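Local structure of diaminopimelate decarboxylase (Phaeodactylum tricornutum, 7JPJ) at residues 239-242 with 248-251; 241-246 with 319-324; 144-149 with 221-226. The protein probably catalyses the decarboxylation of diaminopimelate to lysine, with pyridoxal 5'-phosphate as cofactor. One frame throughout, in Å; residues are numbered along the deposited sequence.

In the fold
Strand 141-147 of the parallel barrel comes first. Interaction 3 joins the end of this strand to the 221-226 segment on helix 210-222 and so closes a span of 71 residues within the barrel domain. It closes before the other two open. The chain then runs through strand 232-234 into the loop that carries them. Interactions 1 and 2 open together in this loop and share Val241 and Gly242. Interaction 1 closes first, over a turn of five residues just before helix 252-270. Interaction 2 spans 72 residues and ties the loop to helix 321-325, beyond the barrel. Both touch D-lysine, and their centres lie about 12 Å apart. Interaction 3 stands apart, its centre about 26 Å from that of interaction 1.

Interaction 1. Residues 239-242 with 248-251; sequences YKVG and VTTD. With DLY (D-lysine), chain C.
Thr250 OG1 is held by several groups. Across the contact it accepts a bent hydrogen bond from Lys240 N, 2.9 Å away, with 130° at the hydrogen. Ser208 OG is a further hydrogen-bond partner of the same hydroxyl. The side chain sets OG1 beside its own backbone N (chi1 -52°), and both atoms turn to Lys240. Thr250 N gives the Lys240 carbonyl an almost straight bond, N to O 2.9 Å at 176°. Thr249 CA makes a CA-H...O contact with the same carbonyl, 3.6 Å from Lys240 O. Thr249 CG2 lies near it too, 3.7 Å from Lys240 O. The hydroxyl of Thr249 accepts from Gly242 N, which is 2.8 Å from Thr249 OG1. Two threonine side chains and one backbone N thus hold the turn closed. Lys240 bends away toward the ligand. Its NZ comes within 3.4 Å of CB of D-lysine, and its CE lies 3.9 Å from the ligand atom O. The amine sits alongside the ligand chain. Lys240 and Val241 line the D-lysine pocket, so the turn forms part of its wall. Asp251 stands at the N-cap of helix 252-270, right after the turn. Tyr239 stacks on Trp213 of helix 210-222. Helix 282-285 borders the contact through Tyr283, whose OH bonds Thr250 O and whose side chain touches Tyr239, Val241 and Thr249.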
ATOM      1  N   TYR A 239      12.002  -1.539  18.665  1.00 23.93           N
ATOM      2  CA  TYR A 239      11.438  -1.189  19.964  1.00 24.71           C
ATOM      3  C   TYR A 239       9.952  -0.886  19.830  1.00 24.18           C
ATOM      4  O   TYR A 239       9.552  -0.016  19.050  1.00 22.27           O
ATOM      5  CB  TYR A 239      12.197   0.004  20.545  1.00 23.59           C
ATOM      6  CG  TYR A 239      13.677  -0.104  20.271  1.00 22.93           C
ATOM      7  CD1 TYR A 239      14.470  -0.976  21.001  1.00 24.56           C
ATOM      8  CD2 TYR A 239      14.271   0.625  19.251  1.00 20.18           C
ATOM      9  CE1 TYR A 239      15.817  -1.100  20.741  1.00 23.77           C
ATOM     10  CE2 TYR A 239      15.619   0.505  18.981  1.00 19.63           C
ATOM     11  CZ  TYR A 239      16.386  -0.361  19.728  1.00 21.51           C
ATOM     12  OH  TYR A 239      17.729  -0.487  19.463  1.00 20.87           O
ATOM     13  N   LYS A 240       9.134  -1.611  20.584  1.00 25.43           N
ATOM     14  CA  LYS A 240       7.696  -1.576  20.371  1.00 25.08           C
ATOM     15  C   LYS A 240       7.076  -0.338  21.005  1.00 24.56           C
ATOM     16  O   LYS A 240       7.491   0.108  22.079  1.00 25.01           O
ATOM     17  CB  LYS A 240       7.041  -2.840  20.926  1.00 26.17           C
ATOM     18  CG  LYS A 240       6.302  -3.664  19.868  1.00 26.07           C
ATOM     19  CD  LYS A 240       7.208  -4.014  18.680  1.00 25.65           C
ATOM     20  CE  LYS A 240       6.460  -4.820  17.612  1.00 25.34           C
ATOM     21  NZ  LYS A 240       6.855  -4.466  16.209  1.00 23.85           N
ATOM     22  N   VAL A 241       6.081   0.219  20.321  1.00 24.44           N
ATOM     23  CA  VAL A 241       5.334   1.381  20.785  1.00 23.71           C
ATOM     24  C   VAL A 241       3.880   0.965  20.954  1.00 24.35           C
ATOM     25  O   VAL A 241       3.268   0.442  20.015  1.00 23.93           O
ATOM     26  CB  VAL A 241       5.452   2.564  19.806  1.00 20.50           C
ATOM     27  CG1 VAL A 241       4.583   3.725  20.260  1.00 20.17           C
ATOM     28  CG2 VAL A 241       6.896   2.997  19.664  1.00 19.11           C
ATOM     29  N   GLY A 242       3.334   1.189  22.145  1.00 21.70           N
ATOM     30  CA  GLY A 242       1.940   0.881  22.397  1.00 23.21           C
ATOM     31  C   GLY A 242       1.030   2.042  22.064  1.00 23.22           C
ATOM     32  O   GLY A 242       0.845   2.949  22.880  1.00 23.78           O
ATOM     33  N   VAL A 248       1.924  -2.288  25.725  1.00 24.18           N
ATOM     34  CA  VAL A 248       3.116  -1.878  26.462  1.00 24.39           C
ATOM     35  C   VAL A 248       4.124  -1.269  25.496  1.00 22.90           C
ATOM     36  O   VAL A 248       4.449  -1.867  24.463  1.00 22.03           O
ATOM     37  CB  VAL A 248       3.731  -3.061  27.230  1.00 25.50           C
ATOM     38  CG1 VAL A 248       5.127  -2.710  27.725  1.00 25.44           C
ATOM     39  CG2 VAL A 248       2.838  -3.456  28.399  1.00 27.39           C
ATOM     40  N   THR A 249       4.609  -0.076  25.833  1.00 24.25           N
ATOM     41  CA  THR A 249       5.725   0.548  25.136  1.00 24.45           C
ATOM     42  C   THR A 249       7.030   0.107  25.787  1.00 25.25           C
ATOM     43  O   THR A 249       7.124   0.015  27.014  1.00 26.01           O
ATOM     44  CB  THR A 249       5.600   2.075  25.177  1.00 24.92           C
ATOM     45  OG1 THR A 249       4.465   2.483  24.403  1.00 24.47           O
ATOM     46  CG2 THR A 249       6.848   2.749  24.625  1.00 25.21           C
ATOM     47  N   THR A 250       8.032  -0.181  24.958  1.00 23.35           N
ATOM     48  CA  THR A 250       9.320  -0.628  25.472  1.00 24.23           C
ATOM     49  C   THR A 250       9.944   0.440  26.363  1.00 25.27           C
ATOM     50  O   THR A 250      10.009   1.616  25.994  1.00 25.22           O
ATOM     51  CB  THR A 250      10.265  -0.961  24.318  1.00 23.83           C
ATOM     52  OG1 THR A 250       9.625  -1.869  23.413  1.00 22.64           O
ATOM     53  CG2 THR A 250      11.540  -1.599  24.847  1.00 24.88           C
ATOM     54  N   ASP A 251      10.393   0.027  27.545  1.00 22.97           N
ATOM     55  CA  ASP A 251      11.132   0.902  28.450  1.00 23.94           C
ATOM     56  C   ASP A 251      12.612   0.804  28.096  1.00 24.45           C
ATOM     57  O   ASP A 251      13.261  -0.206  28.390  1.00 25.33           O
ATOM     58  CB  ASP A 251      10.880   0.515  29.906  1.00 24.70           C
ATOM     59  CG  ASP A 251      11.219   1.635  30.879  1.00 25.38           C
ATOM     60  OD1 ASP A 251      12.026   2.521  30.525  1.00 25.19           O
ATOM     61  OD2 ASP A 251      10.675   1.629  32.004  1.00 25.97           O
TER
HETATM   62  N   DLY C 501       2.309  -3.609  16.795  1.00 27.46           N
HETATM   63  CA  DLY C 501       3.000  -2.911  15.716  1.00 27.46           C
HETATM   64  C   DLY C 501       3.919  -1.811  16.258  1.00 27.46           C
HETATM   65  O   DLY C 501       4.142  -1.690  17.469  1.00 27.46           O
HETATM   66  CB  DLY C 501       3.801  -3.906  14.871  1.00 27.46           C
HETATM   67  CG  DLY C 501       4.159  -3.410  13.474  1.00 27.46           C
HETATM   68  CD  DLY C 501       4.851  -4.503  12.671  1.00 27.46           C
HETATM   69  CE  DLY C 501       5.395  -3.981  11.347  1.00 27.46           C
HETATM   70  NZ  DLY C 501       6.215  -5.012  10.643  1.00 27.46           N
HETATM   71  OXT DLY C 501       4.466  -1.010  15.495  1.00 27.46           O

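Interaction 2. Residues 241-246 with 319-324; sequences VGRNKG and VLRPSL. With DLY (D-lysine), chain C.
This is a buried stack of two arginines, between the loop after strand 232-234 and helix 321-325. Arg243 and Arg321 reach each other from opposite directions. Their guanidinium groups lie nearly flat on one another, with centres 3.7 Å apart and planes at 24°. Arg321 NH2 sits over the rim of the Arg243 group, 3.2 Å from Arg243 CZ, while Arg243 NH2 sits over the centre of the Arg321 group. The ligand meets both groups at their edges. Arg243 NH1 donates to OXT of D-lysine over 3.1 Å, at 164°. Arg321 NH1 is near the aliphatic part, 3.6 Å from ligand CG. The carboxylate probably offsets part of the paired positive charge. Arg243 is extended from CG to NE, and its NE bonds Gly391 O, which helps fix its turn. With an alanine here, the ligand carboxylate would probably lose its arginine hydrogen bond, and the face of Arg321 its stacking partner. Arg321 NE has a weak hydrogen bond to His329. Leu320 packs on Thr401 of the second subunit. The arrangement fits the substrate pocket of fold type III decarboxylases, which lies at the mouth of the barrel beside the second domain, near the dimer interface.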
ATOM      1  N   VAL A 241       6.081   0.219  20.321  1.00 24.44           N
ATOM      2  CA  VAL A 241       5.334   1.381  20.785  1.00 23.71           C
ATOM      3  C   VAL A 241       3.880   0.965  20.954  1.00 24.35           C
ATOM      4  O   VAL A 241       3.268   0.442  20.015  1.00 23.93           O
ATOM      5  CB  VAL A 241       5.452   2.564  19.806  1.00 20.50           C
ATOM      6  CG1 VAL A 241       4.583   3.725  20.260  1.00 20.17           C
ATOM      7  CG2 VAL A 241       6.896   2.997  19.664  1.00 19.11           C
ATOM      8  N   GLY A 242       3.334   1.189  22.145  1.00 21.70           N
ATOM      9  CA  GLY A 242       1.940   0.881  22.397  1.00 23.21           C
ATOM     10  C   GLY A 242       1.030   2.042  22.064  1.00 23.22           C
ATOM     11  O   GLY A 242       0.845   2.949  22.880  1.00 23.78           O
ATOM     12  N   ARG A 243       0.456   2.030  20.861  1.00 22.74           N
ATOM     13  CA  ARG A 243      -0.424   3.123  20.458  1.00 22.87           C
ATOM     14  C   ARG A 243      -1.721   3.114  21.258  1.00 24.75           C
ATOM     15  O   ARG A 243      -2.214   4.171  21.666  1.00 25.25           O
ATOM     16  CB  ARG A 243      -0.720   3.032  18.963  1.00 22.14           C
ATOM     17  CG  ARG A 243       0.504   3.151  18.074  1.00 20.46           C
ATOM     18  CD  ARG A 243       0.139   2.885  16.626  1.00 20.10           C
ATOM     19  NE  ARG A 243       1.284   2.988  15.727  1.00 18.72           N
ATOM     20  CZ  ARG A 243       2.160   2.014  15.518  1.00 18.17           C
ATOM     21  NH1 ARG A 243       2.028   0.857  16.152  1.00 18.89           N
ATOM     22  NH2 ARG A 243       3.168   2.193  14.675  1.00 17.07           N
ATOM     23  N   ASN A 244      -2.283   1.936  21.498  1.00 21.74           N
ATOM     24  CA  ASN A 244      -3.581   1.812  22.137  1.00 22.14           C
ATOM     25  C   ASN A 244      -3.425   1.541  23.627  1.00 23.23           C
ATOM     26  O   ASN A 244      -2.427   0.969  24.075  1.00 23.35           O
ATOM     27  CB  ASN A 244      -4.395   0.697  21.483  1.00 22.01           C
ATOM     28  CG  ASN A 244      -4.426   0.816  19.974  1.00 21.45           C
ATOM     29  OD1 ASN A 244      -5.202   1.593  19.417  1.00 21.50           O
ATOM     30  ND2 ASN A 244      -3.568   0.054  19.304  1.00 20.81           N
ATOM     31  N   LYS A 245      -4.429   1.968  24.389  1.00 23.65           N
ATOM     32  CA  LYS A 245      -4.431   1.758  25.829  1.00 24.84           C
ATOM     33  C   LYS A 245      -4.353   0.270  26.144  1.00 25.43           C
ATOM     34  O   LYS A 245      -5.095  -0.537  25.578  1.00 25.41           O
ATOM     35  CB  LYS A 245      -5.691   2.371  26.443  1.00 26.06           C
ATOM     36  CG  LYS A 245      -5.644   2.543  27.952  1.00 27.97           C
ATOM     37  CD  LYS A 245      -6.905   2.007  28.614  1.00 29.56           C
ATOM     38  CE  LYS A 245      -6.998   2.448  30.073  1.00 31.87           C
ATOM     39  NZ  LYS A 245      -5.665   2.461  30.746  1.00 32.01           N
ATOM     40  N   GLY A 246      -3.437  -0.092  27.044  1.00 24.83           N
ATOM     41  CA  GLY A 246      -3.211  -1.464  27.426  1.00 25.66           C
ATOM     42  C   GLY A 246      -1.965  -2.077  26.820  1.00 24.56           C
ATOM     43  O   GLY A 246      -1.340  -2.936  27.452  1.00 25.43           O
ATOM     44  N   VAL A 319      -3.399   6.030   5.434  1.00 18.02           N
ATOM     45  CA  VAL A 319      -2.979   5.124   6.498  1.00 17.42           C
ATOM     46  C   VAL A 319      -3.347   3.710   6.061  1.00 18.25           C
ATOM     47  O   VAL A 319      -4.531   3.350   6.039  1.00 19.03           O
ATOM     48  CB  VAL A 319      -3.618   5.468   7.851  1.00 17.36           C
ATOM     49  CG1 VAL A 319      -3.146   4.502   8.918  1.00 16.85           C
ATOM     50  CG2 VAL A 319      -3.283   6.897   8.254  1.00 17.43           C
ATOM     51  N   LEU A 320      -2.337   2.913   5.709  1.00 16.63           N
ATOM     52  CA  LEU A 320      -2.542   1.564   5.203  1.00 17.63           C
ATOM     53  C   LEU A 320      -2.432   0.492   6.279  1.00 17.61           C
ATOM     54  O   LEU A 320      -2.937  -0.618   6.077  1.00 18.19           O
ATOM     55  CB  LEU A 320      -1.530   1.270   4.086  1.00 17.92           C
ATOM     56  CG  LEU A 320      -1.510  -0.126   3.460  1.00 18.57           C
ATOM     57  CD1 LEU A 320      -2.750  -0.366   2.611  1.00 19.12           C
ATOM     58  CD2 LEU A 320      -0.241  -0.332   2.653  1.00 18.71           C
ATOM     59  N   ARG A 321      -1.812   0.803   7.417  1.00 18.25           N
ATOM     60  CA  ARG A 321      -1.586  -0.210   8.446  1.00 18.16           C
ATOM     61  C   ARG A 321      -2.856  -0.918   8.916  1.00 18.67           C
ATOM     62  O   ARG A 321      -2.772  -2.121   9.221  1.00 19.22           O
ATOM     63  CB  ARG A 321      -0.838   0.423   9.626  1.00 16.62           C
ATOM     64  CG  ARG A 321       0.515   1.009   9.240  1.00 16.06           C
ATOM     65  CD  ARG A 321       1.437   1.215  10.439  1.00 15.46           C
ATOM     66  NE  ARG A 321       0.749   1.044  11.718  1.00 14.95           N
ATOM     67  CZ  ARG A 321       1.022   0.086  12.599  1.00 15.08           C
ATOM     68  NH1 ARG A 321       1.977  -0.802  12.353  1.00 15.32           N
ATOM     69  NH2 ARG A 321       0.339   0.017  13.732  1.00 15.49           N
ATOM     70  N   PRO A 322      -4.027  -0.272   9.014  1.00 17.03           N
ATOM     71  CA  PRO A 322      -5.243  -1.049   9.316  1.00 17.43           C
ATOM     72  C   PRO A 322      -5.557  -2.111   8.277  1.00 18.02           C
ATOM     73  O   PRO A 322      -5.902  -3.240   8.646  1.00 18.60           O
ATOM     74  CB  PRO A 322      -6.336   0.026   9.375  1.00 17.26           C
ATOM     75  CG  PRO A 322      -5.624   1.249   9.779  1.00 16.84           C
ATOM     76  CD  PRO A 322      -4.280   1.176   9.114  1.00 16.72           C
ATOM     77  N   SER A 323      -5.452  -1.784   6.985  1.00 18.09           N
ATOM     78  CA  SER A 323      -5.733  -2.776   5.950  1.00 18.82           C
ATOM     79  C   SER A 323      -4.628  -3.815   5.839  1.00 19.12           C
ATOM     80  O   SER A 323      -4.906  -4.981   5.538  1.00 20.05           O
ATOM     81  CB  SER A 323      -5.933  -2.096   4.593  1.00 18.70           C
ATOM     82  OG  SER A 323      -7.056  -1.237   4.602  1.00 18.70           O
ATOM     83  N   LEU A 324      -3.376  -3.423   6.077  1.00 18.21           N
ATOM     84  CA  LEU A 324      -2.257  -4.315   5.794  1.00 18.56           C
ATOM     85  C   LEU A 324      -2.005  -5.301   6.928  1.00 18.72           C
ATOM     86  O   LEU A 324      -1.648  -6.457   6.678  1.00 19.25           O
ATOM     87  CB  LEU A 324      -0.997  -3.497   5.509  1.00 17.99           C
ATOM     88  CG  LEU A 324       0.208  -4.278   4.985  1.00 18.41           C
ATOM     89  CD1 LEU A 324      -0.181  -5.139   3.791  1.00 19.43           C
ATOM     90  CD2 LEU A 324       1.329  -3.322   4.615  1.00 18.02           C
TER
HETATM   91  N   DLY C 501       2.309  -3.609  16.795  1.00 27.46           N
HETATM   92  CA  DLY C 501       3.000  -2.911  15.716  1.00 27.46           C
HETATM   93  C   DLY C 501       3.919  -1.811  16.258  1.00 27.46           C
HETATM   94  O   DLY C 501       4.142  -1.690  17.469  1.00 27.46           O
HETATM   95  CB  DLY C 501       3.801  -3.906  14.871  1.00 27.46           C
HETATM   96  CG  DLY C 501       4.159  -3.410  13.474  1.00 27.46           C
HETATM   97  CD  DLY C 501       4.851  -4.503  12.671  1.00 27.46           C
HETATM   98  CE  DLY C 501       5.395  -3.981  11.347  1.00 27.46           C
HETATM   99  NZ  DLY C 501       6.215  -5.012  10.643  1.00 27.46           N
HETATM  100  OXT DLY C 501       4.466  -1.010  15.495  1.00 27.46           O

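Interaction 3. Residues 144-149 with 221-226; sequences VRVNPG and LSFCKV
Val146 and Phe223 meet in a CH-pi contact. Val146 CG1 stands over the middle of the Phe223 ring, 3.8 Å from its centroid and 7° off the normal. The methyl is almost equally far from all six ring carbons. Val146 puts CG1 anti to its own N (chi1 180°), and this branch does the touching. On the other face of the ring, toward the rim, lies Ser222 OG. The second apolar contact is with Pro148. Its CB is 4.0 Å from Phe223 CE2, and its CA lies 4.0 Å from the same ring carbon. This is packing of a helical segment on a strand in a TIM barrel: strand 141-147 belongs to the parallel sheet, and Phe223 sits in segment 221-226, where helical backbone angles carry on from helix 210-222. That helix comes after the adjacent strand 196-201. Ile200 of that strand touches both Val146 and Cys224. Some polar bonds stay within a segment. Asn147 OD1 accepts from Gly149 N over 3.2 Å, which makes an Asx turn. The donor stands above the carbonyl plane, 43° out of it. In segment 221-226, Cys224 N donates to Leu221 O over 2.9 Å. Asn147 ND2 reaches outside, to Gly169 O.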
ATOM      1  N   VAL A 144      29.066  -5.116   8.150  1.00 21.70           N
ATOM      2  CA  VAL A 144      28.563  -6.435   7.781  1.00 22.19           C
ATOM      3  C   VAL A 144      27.314  -6.721   8.603  1.00 22.53           C
ATOM      4  O   VAL A 144      27.385  -6.793   9.835  1.00 23.51           O
ATOM      5  CB  VAL A 144      29.612  -7.538   8.008  1.00 23.66           C
ATOM      6  CG1 VAL A 144      29.085  -8.879   7.532  1.00 24.37           C
ATOM      7  CG2 VAL A 144      30.911  -7.197   7.294  1.00 23.66           C
ATOM      8  N   ARG A 145      26.177  -6.896   7.929  1.00 20.97           N
ATOM      9  CA  ARG A 145      24.952  -7.306   8.602  1.00 23.90           C
ATOM     10  C   ARG A 145      24.853  -8.826   8.612  1.00 27.71           C
ATOM     11  O   ARG A 145      24.979  -9.471   7.566  1.00 27.35           O
ATOM     12  CB  ARG A 145      23.708  -6.709   7.941  1.00 22.50           C
ATOM     13  CG  ARG A 145      22.425  -7.279   8.535  1.00 25.86           C
ATOM     14  CD  ARG A 145      21.197  -6.428   8.268  1.00 23.83           C
ATOM     15  NE  ARG A 145      19.998  -7.063   8.811  1.00 27.29           N
ATOM     16  CZ  ARG A 145      18.803  -6.485   8.878  1.00 26.10           C
ATOM     17  NH1 ARG A 145      18.639  -5.246   8.434  1.00 22.07           N
ATOM     18  NH2 ARG A 145      17.772  -7.145   9.390  1.00 29.09           N
ATOM     19  N   VAL A 146      24.618  -9.392   9.792  1.00 23.79           N
ATOM     20  CA  VAL A 146      24.603 -10.837   9.991  1.00 25.69           C
ATOM     21  C   VAL A 146      23.182 -11.287  10.295  1.00 26.73           C
ATOM     22  O   VAL A 146      22.469 -10.646  11.077  1.00 26.84           O
ATOM     23  CB  VAL A 146      25.558 -11.254  11.127  1.00 27.33           C
ATOM     24  CG1 VAL A 146      25.526 -12.763  11.333  1.00 29.65           C
ATOM     25  CG2 VAL A 146      26.971 -10.775  10.841  1.00 26.55           C
ATOM     26  N   ASN A 147      22.766 -12.384   9.659  1.00 27.71           N
ATOM     27  CA  ASN A 147      21.590 -13.124  10.094  1.00 29.56           C
ATOM     28  C   ASN A 147      22.049 -14.115  11.154  1.00 32.12           C
ATOM     29  O   ASN A 147      22.648 -15.145  10.818  1.00 33.29           O
ATOM     30  CB  ASN A 147      20.916 -13.844   8.923  1.00 29.78           C
ATOM     31  CG  ASN A 147      19.611 -14.529   9.317  1.00 31.87           C
ATOM     32  OD1 ASN A 147      19.331 -14.738  10.497  1.00 33.63           O
ATOM     33  ND2 ASN A 147      18.810 -14.884   8.321  1.00 31.95           N
ATOM     34  N   PRO A 148      21.785 -13.847  12.437  1.00 33.31           N
ATOM     35  CA  PRO A 148      22.361 -14.676  13.509  1.00 35.90           C
ATOM     36  C   PRO A 148      21.856 -16.108  13.538  1.00 38.71           C
ATOM     37  O   PRO A 148      22.320 -16.886  14.380  1.00 41.25           O
ATOM     38  CB  PRO A 148      21.945 -13.933  14.790  1.00 36.60           C
ATOM     39  CG  PRO A 148      21.517 -12.568  14.341  1.00 33.91           C
ATOM     40  CD  PRO A 148      20.956 -12.757  12.971  1.00 32.58           C
ATOM     41  N   GLY A 149      20.935 -16.486  12.656  1.00 38.62           N
ATOM     42  CA  GLY A 149      20.338 -17.801  12.691  1.00 41.57           C
ATOM     43  C   GLY A 149      19.055 -17.884  13.483  1.00 43.64           C
ATOM     44  O   GLY A 149      18.467 -18.968  13.572  1.00 46.50           O
ATOM     45  N   LEU A 221      27.103  -9.948  19.566  1.00 25.95           N
ATOM     46  CA  LEU A 221      28.468  -9.599  19.947  1.00 25.23           C
ATOM     47  C   LEU A 221      29.445 -10.732  19.657  1.00 25.92           C
ATOM     48  O   LEU A 221      30.639 -10.480  19.458  1.00 25.47           O
ATOM     49  CB  LEU A 221      28.522  -9.223  21.430  1.00 25.02           C
ATOM     50  CG  LEU A 221      27.967  -7.846  21.819  1.00 23.96           C
ATOM     51  CD1 LEU A 221      27.718  -7.759  23.313  1.00 24.17           C
ATOM     52  CD2 LEU A 221      28.899  -6.730  21.371  1.00 22.69           C
ATOM     53  N   SER A 222      28.964 -11.977  19.624  1.00 24.99           N
ATOM     54  CA  SER A 222      29.854 -13.102  19.347  1.00 25.75           C
ATOM     55  C   SER A 222      30.422 -13.033  17.937  1.00 25.48           C
ATOM     56  O   SER A 222      31.507 -13.565  17.678  1.00 25.61           O
ATOM     57  CB  SER A 222      29.121 -14.425  19.556  1.00 27.15           C
ATOM     58  OG  SER A 222      28.002 -14.533  18.694  1.00 27.55           O
ATOM     59  N   PHE A 223      29.710 -12.382  17.015  1.00 26.47           N
ATOM     60  CA  PHE A 223      30.241 -12.168  15.677  1.00 26.10           C
ATOM     61  C   PHE A 223      31.288 -11.065  15.635  1.00 25.01           C
ATOM     62  O   PHE A 223      32.066 -11.004  14.676  1.00 24.80           O
ATOM     63  CB  PHE A 223      29.099 -11.855  14.709  1.00 26.10           C
ATOM     64  CG  PHE A 223      28.118 -12.979  14.562  1.00 27.38           C
ATOM     65  CD1 PHE A 223      28.469 -14.133  13.882  1.00 28.07           C
ATOM     66  CD2 PHE A 223      26.851 -12.892  15.114  1.00 27.75           C
ATOM     67  CE1 PHE A 223      27.578 -15.173  13.752  1.00 28.95           C
ATOM     68  CE2 PHE A 223      25.954 -13.932  14.985  1.00 28.86           C
ATOM     69  CZ  PHE A 223      26.319 -15.073  14.302  1.00 29.48           C
ATOM     70  N   CYS A 224      31.334 -10.198  16.650  1.00 26.68           N
ATOM     71  CA  CYS A 224      32.358  -9.161  16.696  1.00 25.68           C
ATOM     72  C   CYS A 224      33.730  -9.712  17.065  1.00 25.81           C
ATOM     73  O   CYS A 224      34.738  -9.046  16.805  1.00 25.30           O
ATOM     74  CB  CYS A 224      31.962  -8.061  17.679  1.00 24.80           C
ATOM     75  SG  CYS A 224      30.456  -7.170  17.231  1.00 24.41           S
ATOM     76  N   LYS A 225      33.797 -10.899  17.662  1.00 23.28           N
ATOM     77  CA  LYS A 225      35.084 -11.515  17.948  1.00 24.68           C
ATOM     78  C   LYS A 225      35.637 -12.294  16.761  1.00 24.99           C
ATOM     79  O   LYS A 225      36.797 -12.716  16.803  1.00 26.15           O
ATOM     80  CB  LYS A 225      34.982 -12.430  19.177  1.00 26.07           C
ATOM     81  CG  LYS A 225      34.505 -13.839  18.883  1.00 26.75           C
ATOM     82  CD  LYS A 225      34.385 -14.662  20.158  1.00 28.38           C
ATOM     83  CE  LYS A 225      35.732 -14.829  20.846  1.00 29.91           C
ATOM     84  NZ  LYS A 225      35.611 -15.606  22.113  1.00 31.74           N
ATOM     85  N   VAL A 226      34.839 -12.488  15.709  1.00 25.44           N
ATOM     86  CA  VAL A 226      35.356 -13.105  14.492  1.00 25.77           C
ATOM     87  C   VAL A 226      36.259 -12.129  13.747  1.00 25.15           C
ATOM     88  O   VAL A 226      37.317 -12.508  13.230  1.00 25.32           O
ATOM     89  CB  VAL A 226      34.193 -13.597  13.609  1.00 26.27           C
ATOM     90  CG1 VAL A 226      34.687 -13.965  12.216  1.00 26.42           C
ATOM     91  CG2 VAL A 226      33.494 -14.777  14.269  1.00 27.13           C
TER